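Local coordinates for SusD superfamily protein (Bacteroides thetaiotaomicron VPI-5482, PDB 3HDX) that probably binds polysaccharide at the outer membrane of this gut bacterium, as a SusD-family protein of carbohydrate metabolism, at residues Leu170-Tyr174 with His226-Asn231; Leu197-Val202 with Arg257-Phe261; Ile237-Thr241 with Ser322-Gln326; Asp308-Phe312 with Glu419-Glu423. All coordinates share one frame; numbering follows the deposited sequence.

Contact 1: Leu170-Tyr174 with His226-Asn231; sequences LPYQY and HASEIN
Tyr-172 lays one face of its ring against the aliphatic part of Glu-229. The Glu-229 CB sits 3.8 Å from the centroid of the Tyr-172 ring, 20° off its normal, in a CH-pi contact displaced toward the rim on the CG side. In one of its two conformers, Glu-229 holds CG beside its own backbone N (chi1 -60°), and this carbon passes CD2 and CE2 of the tyrosine. Ile-230 comes from another direction. Its CG2 meets the ring at the edge, 3.8 Å from Tyr-172 CD1, and also touches the backbone O of Tyr-172. At the far end, Tyr-172 OH lies 3.6 Å from His-226 CD2 in an oblique contact. The ND1 of that histidine bonds to Phe-222 O. The contact joins two loops of the helical SusD fold at the surface, one following helix 152-169 and the other following helix 213-226. Lys-196 adds a cation-pi contact to the tyrosine, and Leu-197 also packs on it. With an alanine in place of Tyr-172, Glu-229 CB and Ile-230 CG2 would probably lose the ring they share, and a gap would open between the loops. The polar link is made next door. Gln-173 NE2 donates to Glu-229 O at 2.9 Å, with an almost straight N-H...O angle of 172°. The acceptor lies in the amide plane of Gln-173, but the donor stands above the carbonyl plane. Gln-173 OE1 bonds to Gln-190.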
loop_
_atom_site.group_PDB
_atom_site.type_symbol
_atom_site.label_atom_id
_atom_site.label_comp_id
_atom_site.label_asym_id
_atom_site.label_seq_id
_atom_site.Cartn_x
_atom_site.Cartn_y
_atom_site.Cartn_z
ATOM N N LEU A 170 -17.133 10.946 -3.383
ATOM C CA LEU A 170 -15.768 11.400 -3.149
ATOM C C LEU A 170 -15.374 12.400 -4.228
ATOM O O LEU A 170 -15.486 12.072 -5.413
ATOM C CB LEU A 170 -14.750 10.256 -3.201
ATOM C CG LEU A 170 -14.777 9.248 -2.060
ATOM C CD1 LEU A 170 -14.010 7.951 -2.512
ATOM C CD2 LEU A 170 -14.225 9.876 -0.767
ATOM N N PRO A 171 -14.941 13.601 -3.814
ATOM C CA PRO A 171 -14.458 14.554 -4.794
ATOM C C PRO A 171 -12.988 14.276 -5.161
ATOM O O PRO A 171 -12.316 13.436 -4.546
ATOM C CB PRO A 171 -14.599 15.887 -4.050
ATOM C CG PRO A 171 -14.179 15.513 -2.643
ATOM C CD PRO A 171 -14.748 14.101 -2.437
ATOM N N TYR A 172 -12.526 14.930 -6.216
ATOM C CA TYR A 172 -11.098 14.937 -6.575
ATOM C C TYR A 172 -10.313 15.768 -5.541
ATOM O O TYR A 172 -9.251 15.339 -5.083
ATOM C CB TYR A 172 -10.866 15.453 -7.976
ATOM C CG TYR A 172 -11.422 14.534 -9.025
ATOM C CD1 TYR A 172 -10.863 13.277 -9.226
ATOM C CD2 TYR A 172 -12.466 14.910 -9.874
ATOM C CE1 TYR A 172 -11.331 12.426 -10.189
ATOM C CE2 TYR A 172 -12.932 14.047 -10.847
ATOM C CZ TYR A 172 -12.355 12.790 -11.010
ATOM O OH TYR A 172 -12.810 11.920 -11.987
ATOM N N GLN A 173 -10.843 16.964 -5.215
ATOM C CA GLN A 173 -10.254 17.865 -4.212
ATOM C C GLN A 173 -11.348 18.349 -3.278
ATOM O O GLN A 173 -12.522 18.449 -3.689
ATOM C CB GLN A 173 -9.516 19.023 -4.880
ATOM C CG GLN A 173 -8.316 18.532 -5.660
ATOM C CD GLN A 173 -7.365 19.601 -6.088
ATOM O OE1 GLN A 173 -7.000 20.463 -5.312
ATOM N NE2 GLN A 173 -6.897 19.515 -7.324
ATOM N N TYR A 174 -10.950 18.681 -2.056
ATOM C CA TYR A 174 -11.886 19.060 -0.987
ATOM C C TYR A 174 -11.905 20.554 -0.718
ATOM O O TYR A 174 -10.896 21.122 -0.378
ATOM C CB TYR A 174 -11.514 18.334 0.295
ATOM C CG TYR A 174 -11.823 16.851 0.259
ATOM C CD1 TYR A 174 -10.924 15.924 -0.241
ATOM C CD2 TYR A 174 -13.051 16.375 0.742
ATOM C CE1 TYR A 174 -11.256 14.555 -0.266
ATOM C CE2 TYR A 174 -13.378 15.038 0.712
ATOM C CZ TYR A 174 -12.454 14.125 0.216
ATOM O OH TYR A 174 -12.815 12.800 0.217
ATOM N N HIS A 226 -7.272 10.941 -15.276
ATOM C CA HIS A 226 -7.761 12.015 -14.424
ATOM C C HIS A 226 -6.765 12.494 -13.379
ATOM O O HIS A 226 -7.145 13.261 -12.483
ATOM C CB HIS A 226 -9.056 11.562 -13.751
ATOM C CG HIS A 226 -10.166 11.363 -14.723
ATOM N ND1 HIS A 226 -10.286 10.220 -15.466
ATOM C CD2 HIS A 226 -11.112 12.223 -15.178
ATOM C CE1 HIS A 226 -11.340 10.332 -16.257
ATOM N NE2 HIS A 226 -11.864 11.540 -16.099
ATOM N N ALA A 227 -5.494 12.103 -13.516
ATOM C CA ALA A 227 -4.486 12.418 -12.488
ATOM C C ALA A 227 -4.401 13.926 -12.192
ATOM O O ALA A 227 -4.211 14.335 -11.042
ATOM C CB ALA A 227 -3.115 11.889 -12.926
ATOM N N SER A 228 -4.511 14.743 -13.243
ATOM C CA SER A 228 -4.422 16.214 -13.042
ATOM C C SER A 228 -5.509 16.739 -12.107
ATOM O O SER A 228 -5.292 17.753 -11.424
ATOM C CB SER A 228 -4.437 16.996 -14.365
ATOM O OG SER A 228 -5.687 16.878 -14.984
ATOM N N GLU A 229 -6.642 16.043 -12.008
ATOM C CA GLU A 229 -7.747 16.515 -11.147
ATOM C C GLU A 229 -7.383 16.513 -9.668
ATOM O O GLU A 229 -7.955 17.272 -8.898
ATOM C CB GLU A 229 -9.002 15.668 -11.345
ATOM C CG GLU A 229 -9.572 15.648 -12.754
ATOM C CD GLU A 229 -10.360 16.886 -13.108
ATOM O OE1 GLU A 229 -10.486 17.796 -12.231
ATOM O OE2 GLU A 229 -10.830 16.922 -14.289
ATOM N N ILE A 230 -6.472 15.616 -9.270
ATOM C CA ILE A 230 -5.997 15.524 -7.888
ATOM C C ILE A 230 -4.572 16.066 -7.733
ATOM O O ILE A 230 -3.970 15.966 -6.653
ATOM C CB ILE A 230 -6.090 14.073 -7.366
ATOM C CG1 ILE A 230 -5.107 13.126 -8.086
ATOM C CG2 ILE A 230 -7.518 13.516 -7.488
ATOM C CD1 ILE A 230 -4.944 11.784 -7.375
ATOM N N ASN A 231 -4.032 16.627 -8.824
ATOM C CA ASN A 231 -2.663 17.118 -8.868
ATOM C C ASN A 231 -1.609 16.007 -8.640
ATOM O O ASN A 231 -0.624 16.223 -7.945
ATOM C CB ASN A 231 -2.448 18.295 -7.900
ATOM C CG ASN A 231 -1.183 19.081 -8.212
ATOM O OD1 ASN A 231 -0.825 19.270 -9.383
ATOM N ND2 ASN A 231 -0.519 19.560 -7.167
#

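Contact 2: Leu197-Val202 with Arg257-Phe261; sequences LSAYSV and RILGF. With EDO (1,2-ethanediol), chain I.
Ser-198 OG donates to Ile-258 O at 2.6 Å, nearly in line with the carbonyl bond. This links helix 196-209 to the segment running into strand 259-261; the two short axes make an angle of 103°. A classic beta bulge lies at this point, with Ile-258 and Leu-259 both facing Thr-361 of the antiparallel strand 358-361. Leu-259 puts its CD1 against the helix. Leu-259 CD1 is 3.7 Å from Ser-198 O and only 3.3 Å from Val-202 CG2, tighter than usual for two methyl groups. Ile-258 CG2 instead rests near Leu-197 O and CB. In the next shell, Ser-201 OG, in one of two conformers, turns back onto its own helix and donates to Ser-198 O at 2.7 Å; its chi1 of 79° puts it between the backbone N and the carbonyl carbon. Ser-198 O also accepts from Val-202 N. Ser-198 OG accepts in turn from Asn-195 N, just before the helix. Val-202 also packs on Leu-163 of helix 152-169. A 1,2-ethanediol, probably from the crystallisation liquor, lies along the strand segment. Its O2 donates to Arg-257 O, and its O1 accepts from Gly-260 N at 2.9 Å.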
loop_
_atom_site.group_PDB
_atom_site.type_symbol
_atom_site.label_atom_id
_atom_site.label_comp_id
_atom_site.label_asym_id
_atom_site.label_seq_id
_atom_site.Cartn_x
_atom_site.Cartn_y
_atom_site.Cartn_z
ATOM N N LEU A 197 -9.875 9.293 -6.824
ATOM C CA LEU A 197 -8.870 8.421 -7.450
ATOM C C LEU A 197 -8.249 7.433 -6.462
ATOM O O LEU A 197 -7.880 6.305 -6.848
ATOM C CB LEU A 197 -7.835 9.192 -8.245
ATOM C CG LEU A 197 -8.415 10.038 -9.386
ATOM C CD1 LEU A 197 -7.253 10.682 -10.245
ATOM C CD2 LEU A 197 -9.390 9.179 -10.281
ATOM N N SER A 198 -8.155 7.834 -5.186
ATOM C CA SER A 198 -7.729 6.882 -4.135
ATOM C C SER A 198 -8.651 5.651 -4.186
ATOM O O SER A 198 -8.196 4.503 -4.200
ATOM C CB SER A 198 -7.826 7.522 -2.745
ATOM O OG SER A 198 -7.200 8.792 -2.690
ATOM N N ALA A 199 -9.962 5.884 -4.242
ATOM C CA ALA A 199 -10.945 4.763 -4.301
ATOM C C ALA A 199 -10.769 3.927 -5.560
ATOM O O ALA A 199 -10.774 2.695 -5.511
ATOM C CB ALA A 199 -12.386 5.282 -4.170
ATOM N N TYR A 200 -10.627 4.606 -6.705
ATOM C CA TYR A 200 -10.352 3.876 -7.960
ATOM C C TYR A 200 -9.084 3.025 -7.889
ATOM O O TYR A 200 -9.044 1.947 -8.486
ATOM C CB TYR A 200 -10.325 4.799 -9.183
ATOM C CG TYR A 200 -11.682 5.151 -9.756
ATOM C CD1 TYR A 200 -12.426 4.203 -10.430
ATOM C CD2 TYR A 200 -12.220 6.418 -9.614
ATOM C CE1 TYR A 200 -13.666 4.508 -10.981
ATOM C CE2 TYR A 200 -13.452 6.754 -10.202
ATOM C CZ TYR A 200 -14.176 5.805 -10.860
ATOM O OH TYR A 200 -15.391 6.084 -11.409
ATOM N N SER A 201 -8.077 3.498 -7.169
ATOM C CA SER A 201 -6.811 2.765 -7.045
ATOM C C SER A 201 -7.010 1.469 -6.276
ATOM O O SER A 201 -6.411 0.445 -6.638
ATOM C CB SER A 201 -5.680 3.620 -6.426
ATOM O OG SER A 201 -5.766 3.739 -5.019
ATOM N N VAL A 202 -7.861 1.506 -5.246
ATOM C CA VAL A 202 -8.173 0.300 -4.484
ATOM C C VAL A 202 -8.924 -0.657 -5.409
ATOM O O VAL A 202 -8.654 -1.860 -5.390
ATOM C CB VAL A 202 -8.901 0.604 -3.137
ATOM C CG1 VAL A 202 -9.135 -0.702 -2.362
ATOM C CG2 VAL A 202 -8.102 1.597 -2.305
ATOM N N ARG A 257 0.870 11.416 -3.948
ATOM C CA ARG A 257 0.481 10.255 -3.095
ATOM C C ARG A 257 -1.009 10.034 -3.376
ATOM O O ARG A 257 -1.866 10.692 -2.775
ATOM C CB ARG A 257 0.759 10.498 -1.635
ATOM C CG ARG A 257 2.189 10.752 -1.288
ATOM C CD ARG A 257 2.408 10.691 0.207
ATOM N NE ARG A 257 1.703 11.759 0.917
ATOM C CZ ARG A 257 2.197 12.949 1.294
ATOM N NH1 ARG A 257 3.440 13.344 0.991
ATOM N NH2 ARG A 257 1.418 13.791 1.971
ATOM N N ILE A 258 -1.314 9.184 -4.353
ATOM C CA ILE A 258 -2.709 8.923 -4.750
ATOM C C ILE A 258 -3.500 8.341 -3.569
ATOM O O ILE A 258 -4.658 8.718 -3.373
ATOM C CB ILE A 258 -2.782 8.040 -6.002
ATOM C CG1 ILE A 258 -2.183 8.783 -7.190
ATOM C CG2 ILE A 258 -4.267 7.597 -6.313
ATOM C CD1 ILE A 258 -2.074 7.935 -8.443
ATOM N N LEU A 259 -2.853 7.448 -2.820
ATOM C CA LEU A 259 -3.396 6.908 -1.564
ATOM C C LEU A 259 -2.238 6.706 -0.605
ATOM O O LEU A 259 -1.267 5.982 -0.922
ATOM C CB LEU A 259 -4.166 5.594 -1.805
ATOM C CG LEU A 259 -5.111 5.101 -0.693
ATOM C CD1 LEU A 259 -6.019 4.009 -1.285
ATOM C CD2 LEU A 259 -4.433 4.585 0.535
ATOM N N GLY A 260 -2.317 7.341 0.552
ATOM C CA GLY A 260 -1.292 7.168 1.564
ATOM C C GLY A 260 -1.761 7.635 2.914
ATOM O O GLY A 260 -2.906 8.074 3.042
ATOM N N PHE A 261 -0.888 7.482 3.918
ATOM C CA PHE A 261 -1.191 7.828 5.319
ATOM C C PHE A 261 -0.003 8.559 5.896
ATOM O O PHE A 261 1.148 8.117 5.760
ATOM C CB PHE A 261 -1.511 6.578 6.146
ATOM C CG PHE A 261 -2.661 5.820 5.590
ATOM C CD1 PHE A 261 -3.963 6.173 5.925
ATOM C CD2 PHE A 261 -2.454 4.819 4.650
ATOM C CE1 PHE A 261 -5.064 5.530 5.300
ATOM C CE2 PHE A 261 -3.548 4.166 4.043
ATOM C CZ PHE A 261 -4.848 4.531 4.384
HETATM C C1 EDO I . -4.801 10.023 0.930
HETATM O O1 EDO I . -4.899 8.653 0.750
HETATM C C2 EDO I . -4.139 10.680 -0.229
HETATM O O2 EDO I . -2.733 10.421 -0.164
#

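Contact 3: Ile237-Thr241 with Ser322-Gln326; sequences IADLT and SYYVQ
Tyr-323 meets Ile-237 from its CB onward. The CB of Tyr-323 lies 3.5 Å from Ile-237 CG1, and CG of the ring is equally near that carbon. Ile-237 CG1 is anti to the backbone N (chi1 -169°), which leaves CG2 over the ring. Further along, CD2 and CE2 pass beneath Ile-237 CG2. This methyl stands 4.0 Å from the centroid of the Tyr-323 ring, 16° off the normal, and makes a CH-pi contact over the face. Across the ring, Tyr-323 CD1 is 3.3 Å from Thr-241 OG1, which comes in obliquely. CE1 then reaches Ala-238 CA. CZ is still near Ile-237 CG2. These contacts set the short helix 237-241 against the turn that leads into strand 325-326 of a two-stranded antiparallel hairpin. A serine in place of Tyr-323 would probably leave Ile-237 CG2 without the ring face it packs on and open a gap beside the helix. Thr-241 OG1 has its own bond, donated to Ile-237 O at 2.8 Å. Thr-241 N reaches the same oxygen from the opposite face. Tyr-324 CE1 meets Ile-237 CD1 at 4.1 Å, while Thr-241 CG2 lies at the Tyr-324 ring edge. Tyr-324 OH bonds to Arg-422 O.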
loop_
_atom_site.group_PDB
_atom_site.type_symbol
_atom_site.label_atom_id
_atom_site.label_comp_id
_atom_site.label_asym_id
_atom_site.label_seq_id
_atom_site.Cartn_x
_atom_site.Cartn_y
_atom_site.Cartn_z
ATOM N N ILE A 237 13.372 11.134 -9.712
ATOM C CA ILE A 237 14.141 10.374 -8.714
ATOM C C ILE A 237 14.517 11.242 -7.489
ATOM O O ILE A 237 14.456 10.760 -6.354
ATOM C CB ILE A 237 15.367 9.639 -9.333
ATOM C CG1 ILE A 237 15.954 8.643 -8.311
ATOM C CG2 ILE A 237 16.414 10.669 -9.855
ATOM C CD1 ILE A 237 15.007 7.498 -7.868
ATOM N N ALA A 238 14.901 12.499 -7.733
ATOM C CA ALA A 238 15.253 13.406 -6.642
ATOM C C ALA A 238 14.051 13.647 -5.730
ATOM O O ALA A 238 14.167 13.583 -4.505
ATOM C CB ALA A 238 15.807 14.736 -7.161
ATOM N N ASP A 239 12.903 13.925 -6.328
ATOM C CA ASP A 239 11.656 14.173 -5.541
ATOM C C ASP A 239 11.124 12.916 -4.858
ATOM O O ASP A 239 10.482 13.003 -3.810
ATOM C CB ASP A 239 10.570 14.826 -6.405
ATOM C CG ASP A 239 10.866 16.294 -6.757
ATOM O OD1 ASP A 239 11.729 16.943 -6.099
ATOM O OD2 ASP A 239 10.211 16.832 -7.686
ATOM N N LEU A 240 11.419 11.754 -5.413
ATOM C CA LEU A 240 10.975 10.526 -4.780
ATOM C C LEU A 240 11.733 10.258 -3.491
ATOM O O LEU A 240 11.143 9.798 -2.525
ATOM C CB LEU A 240 11.148 9.341 -5.734
ATOM C CG LEU A 240 10.726 7.950 -5.265
ATOM C CD1 LEU A 240 9.222 7.907 -4.920
ATOM C CD2 LEU A 240 11.095 6.915 -6.328
ATOM N N THR A 241 13.025 10.567 -3.496
ATOM C CA THR A 241 13.938 10.168 -2.434
ATOM C C THR A 241 14.355 11.272 -1.465
ATOM O O THR A 241 14.944 10.972 -0.420
ATOM C CB THR A 241 15.212 9.549 -3.083
ATOM O OG1 THR A 241 15.867 10.518 -3.925
ATOM C CG2 THR A 241 14.863 8.311 -3.882
ATOM N N SER A 322 24.073 6.553 -4.028
ATOM C CA SER A 322 23.213 6.463 -5.182
ATOM C C SER A 322 21.867 6.949 -4.640
ATOM O O SER A 322 21.717 7.166 -3.413
ATOM C CB SER A 322 23.107 5.018 -5.641
ATOM O OG SER A 322 22.593 4.198 -4.591
ATOM N N TYR A 323 20.862 7.074 -5.503
ATOM C CA TYR A 323 19.557 7.567 -5.018
ATOM C C TYR A 323 18.822 6.610 -4.065
ATOM O O TYR A 323 18.112 7.073 -3.179
ATOM C CB TYR A 323 18.650 8.010 -6.154
ATOM C CG TYR A 323 18.979 9.405 -6.628
ATOM C CD1 TYR A 323 18.588 10.512 -5.878
ATOM C CD2 TYR A 323 19.625 9.636 -7.837
ATOM C CE1 TYR A 323 18.871 11.835 -6.298
ATOM C CE2 TYR A 323 19.911 10.954 -8.264
ATOM C CZ TYR A 323 19.517 12.034 -7.500
ATOM O OH TYR A 323 19.807 13.322 -7.932
ATOM N N TYR A 324 19.041 5.310 -4.208
ATOM C CA TYR A 324 18.439 4.326 -3.294
ATOM C C TYR A 324 19.300 3.866 -2.142
ATOM O O TYR A 324 18.752 3.419 -1.134
ATOM C CB TYR A 324 18.028 3.080 -4.069
ATOM C CG TYR A 324 16.640 3.079 -4.700
ATOM C CD1 TYR A 324 15.909 4.248 -4.946
ATOM C CD2 TYR A 324 16.081 1.857 -5.080
ATOM C CE1 TYR A 324 14.649 4.195 -5.516
ATOM C CE2 TYR A 324 14.845 1.795 -5.659
ATOM C CZ TYR A 324 14.126 2.959 -5.883
ATOM O OH TYR A 324 12.873 2.960 -6.426
ATOM N N VAL A 325 20.628 3.911 -2.305
ATOM C CA VAL A 325 21.536 3.271 -1.366
ATOM C C VAL A 325 22.752 4.151 -1.035
ATOM O O VAL A 325 23.353 4.763 -1.913
ATOM C CB VAL A 325 22.025 1.923 -1.977
ATOM C CG1 VAL A 325 22.955 1.197 -1.031
ATOM C CG2 VAL A 325 20.830 1.024 -2.349
ATOM N N GLN A 326 23.134 4.148 0.226
ATOM C CA GLN A 326 24.322 4.850 0.719
ATOM C C GLN A 326 25.294 3.849 1.336
ATOM O O GLN A 326 24.970 2.673 1.545
ATOM C CB GLN A 326 23.934 5.919 1.731
ATOM C CG GLN A 326 23.345 7.165 1.085
ATOM C CD GLN A 326 22.967 8.220 2.073
ATOM O OE1 GLN A 326 23.566 8.330 3.160
ATOM N NE2 GLN A 326 22.038 9.067 1.680
#

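Contact 4: Asp308-Phe312 with Glu419-Glu423; sequences DDLRF and ERRRE
Arg-311 bends at chi3 (-68°), and Glu-419 and Glu-423 each bend at chi2; these bends bring Arg-311 NH1 between Glu-419 OE2 and Glu-423 OE1. Together with Asp-309 and Arg-422, these residues form a buried salt-bridge network between a type I beta turn, Asp-309 to Phe-312, and the end of helix 409-423. Arg-311 grips Glu-419 end-on. Arg-311 NH1 and NH2 both bond to Glu-419 OE2, at 2.7 and 2.8 Å, from the same side and above the carboxylate plane. Arg-311 NH1 also reaches Glu-423 OE1 at 2.9 Å, using the anti lone pair of that oxygen. Arg-394 and Arg-362 hold the other oxygen of Glu-423. Within the turn, Asp-309 takes Arg-311 side-on, OD1 with NE and OD2 with NH2. OD1 also accepts from the Arg-311 backbone N, which makes an Asx turn. Arg-422 CB lies over the centre of one face of the Arg-311 guanidinium, 3.7 Å above the plane. Arg-311 NH2 lies 3.6 Å from Arg-422 NE; the surrounding carboxylates would probably offset the like charges. Glu-419 OE1 receives Arg-422 NH2 at 2.8 Å, with an N-H...O angle of 169° and the oxygen in the guanidinium plane of Arg-422.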
loop_
_atom_site.group_PDB
_atom_site.type_symbol
_atom_site.label_atom_id
_atom_site.label_comp_id
_atom_site.label_asym_id
_atom_site.label_seq_id
_atom_site.Cartn_x
_atom_site.Cartn_y
_atom_site.Cartn_z
ATOM N N ASP A 308 22.926 3.062 -15.962
ATOM C CA ASP A 308 22.184 4.300 -16.168
ATOM C C ASP A 308 20.897 4.407 -15.363
ATOM O O ASP A 308 20.279 5.456 -15.387
ATOM C CB ASP A 308 21.936 4.520 -17.655
ATOM C CG ASP A 308 23.246 4.795 -18.414
ATOM O OD1 ASP A 308 24.181 5.524 -17.907
ATOM O OD2 ASP A 308 23.402 4.177 -19.441
ATOM N N ASP A 309 20.499 3.324 -14.671
ATOM C CA ASP A 309 19.312 3.339 -13.805
ATOM C C ASP A 309 19.503 4.403 -12.717
ATOM O O ASP A 309 20.415 4.282 -11.871
ATOM C CB ASP A 309 19.078 1.964 -13.226
ATOM C CG ASP A 309 17.704 1.808 -12.632
ATOM O OD1 ASP A 309 17.260 2.697 -11.864
ATOM O OD2 ASP A 309 17.055 0.801 -12.989
ATOM N N LEU A 310 18.656 5.440 -12.761
ATOM C CA LEU A 310 18.773 6.538 -11.785
ATOM C C LEU A 310 18.562 6.115 -10.342
ATOM O O LEU A 310 19.020 6.793 -9.429
ATOM C CB LEU A 310 17.825 7.709 -12.109
ATOM C CG LEU A 310 18.112 8.458 -13.417
ATOM C CD1 LEU A 310 17.052 9.486 -13.719
ATOM C CD2 LEU A 310 19.505 9.123 -13.328
ATOM N N ARG A 311 17.859 5.015 -10.109
ATOM C CA ARG A 311 17.647 4.540 -8.739
ATOM C C ARG A 311 18.928 3.953 -8.123
ATOM O O ARG A 311 19.111 4.043 -6.910
ATOM C CB ARG A 311 16.534 3.481 -8.740
ATOM C CG ARG A 311 15.154 4.058 -9.191
ATOM C CD ARG A 311 14.168 3.057 -9.681
ATOM N NE ARG A 311 14.577 2.436 -10.958
ATOM C CZ ARG A 311 13.746 1.932 -11.885
ATOM N NH1 ARG A 311 12.423 2.014 -11.764
ATOM N NH2 ARG A 311 14.240 1.344 -12.961
ATOM N N PHE A 312 19.796 3.385 -8.965
ATOM C CA PHE A 312 21.040 2.771 -8.521
ATOM C C PHE A 312 22.106 2.957 -9.587
ATOM O O PHE A 312 22.463 2.066 -10.321
ATOM C CB PHE A 312 20.856 1.297 -8.150
ATOM C CG PHE A 312 22.075 0.692 -7.577
ATOM C CD1 PHE A 312 22.624 1.223 -6.411
ATOM C CD2 PHE A 312 22.721 -0.360 -8.224
ATOM C CE1 PHE A 312 23.781 0.677 -5.904
ATOM C CE2 PHE A 312 23.882 -0.901 -7.728
ATOM C CZ PHE A 312 24.421 -0.375 -6.565
ATOM N N GLU A 419 10.481 -4.172 -13.290
ATOM C CA GLU A 419 10.378 -2.709 -13.179
ATOM C C GLU A 419 9.659 -2.313 -11.877
ATOM O O GLU A 419 10.050 -1.352 -11.191
ATOM C CB GLU A 419 9.753 -2.070 -14.418
ATOM C CG GLU A 419 9.982 -0.529 -14.468
ATOM C CD GLU A 419 11.436 -0.110 -14.604
ATOM O OE1 GLU A 419 12.279 -0.884 -15.115
ATOM O OE2 GLU A 419 11.729 1.044 -14.237
ATOM N N ARG A 420 8.573 -3.008 -11.547
ATOM C CA ARG A 420 7.923 -2.776 -10.254
ATOM C C ARG A 420 8.893 -3.038 -9.077
ATOM O O ARG A 420 8.883 -2.337 -8.059
ATOM C CB ARG A 420 6.693 -3.676 -10.116
ATOM C CG ARG A 420 5.573 -3.328 -11.051
ATOM C CD ARG A 420 4.298 -4.169 -10.850
ATOM N NE ARG A 420 3.678 -3.954 -9.529
ATOM C CZ ARG A 420 2.841 -2.971 -9.221
ATOM N NH1 ARG A 420 2.352 -2.125 -10.143
ATOM N NH2 ARG A 420 2.415 -2.871 -7.975
ATOM N N ARG A 421 9.669 -4.110 -9.206
ATOM C CA ARG A 421 10.639 -4.510 -8.179
ATOM C C ARG A 421 11.596 -3.350 -7.909
ATOM O O ARG A 421 11.894 -3.064 -6.770
ATOM C CB ARG A 421 11.400 -5.727 -8.640
ATOM C CG ARG A 421 12.356 -6.380 -7.646
ATOM C CD ARG A 421 13.009 -7.553 -8.338
ATOM N NE ARG A 421 13.751 -8.437 -7.419
ATOM C CZ ARG A 421 14.429 -9.503 -7.813
ATOM N NH1 ARG A 421 14.487 -9.853 -9.093
ATOM N NH2 ARG A 421 15.020 -10.281 -6.898
ATOM N N ARG A 422 12.078 -2.732 -8.983
ATOM C CA ARG A 422 12.938 -1.576 -8.875
ATOM C C ARG A 422 12.230 -0.303 -8.387
ATOM O O ARG A 422 12.675 0.357 -7.448
ATOM C CB ARG A 422 13.646 -1.316 -10.216
ATOM C CG ARG A 422 14.633 -2.384 -10.588
ATOM C CD ARG A 422 15.405 -2.041 -11.819
ATOM N NE ARG A 422 14.602 -2.200 -13.018
ATOM C CZ ARG A 422 14.550 -3.281 -13.802
ATOM N NH1 ARG A 422 15.268 -4.363 -13.551
ATOM N NH2 ARG A 422 13.769 -3.259 -14.869
ATOM N N GLU A 423 11.136 0.035 -9.044
ATOM C CA GLU A 423 10.465 1.293 -8.781
ATOM C C GLU A 423 9.807 1.395 -7.446
ATOM O O GLU A 423 9.923 2.427 -6.796
ATOM C CB GLU A 423 9.428 1.559 -9.900
ATOM C CG GLU A 423 8.716 2.884 -9.800
ATOM C CD GLU A 423 9.656 4.105 -9.849
ATOM O OE1 GLU A 423 10.742 3.988 -10.451
ATOM O OE2 GLU A 423 9.241 5.189 -9.333
#

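Overall arrangement
The four contacts form two pairs. Contacts 1 and 2 have centres about 11 Å apart and touch through Leu-197, which packs on His-226 and Ile-230. Contact 2 lies about 9 Å from the centre of the chain, and contact 1 is nearer the surface. Contacts 3 and 4 have centres about 10 Å apart. They are joined by a probable hydrogen bond from Tyr-324 N to Arg-311 O, besides the one made by the Tyr-324 hydroxyl. The pairs do not touch: contacts 2 and 3 come within about 8 Å at their nearest atoms. The ethanediol, probably from the crystallisation liquor, belongs to contact 2.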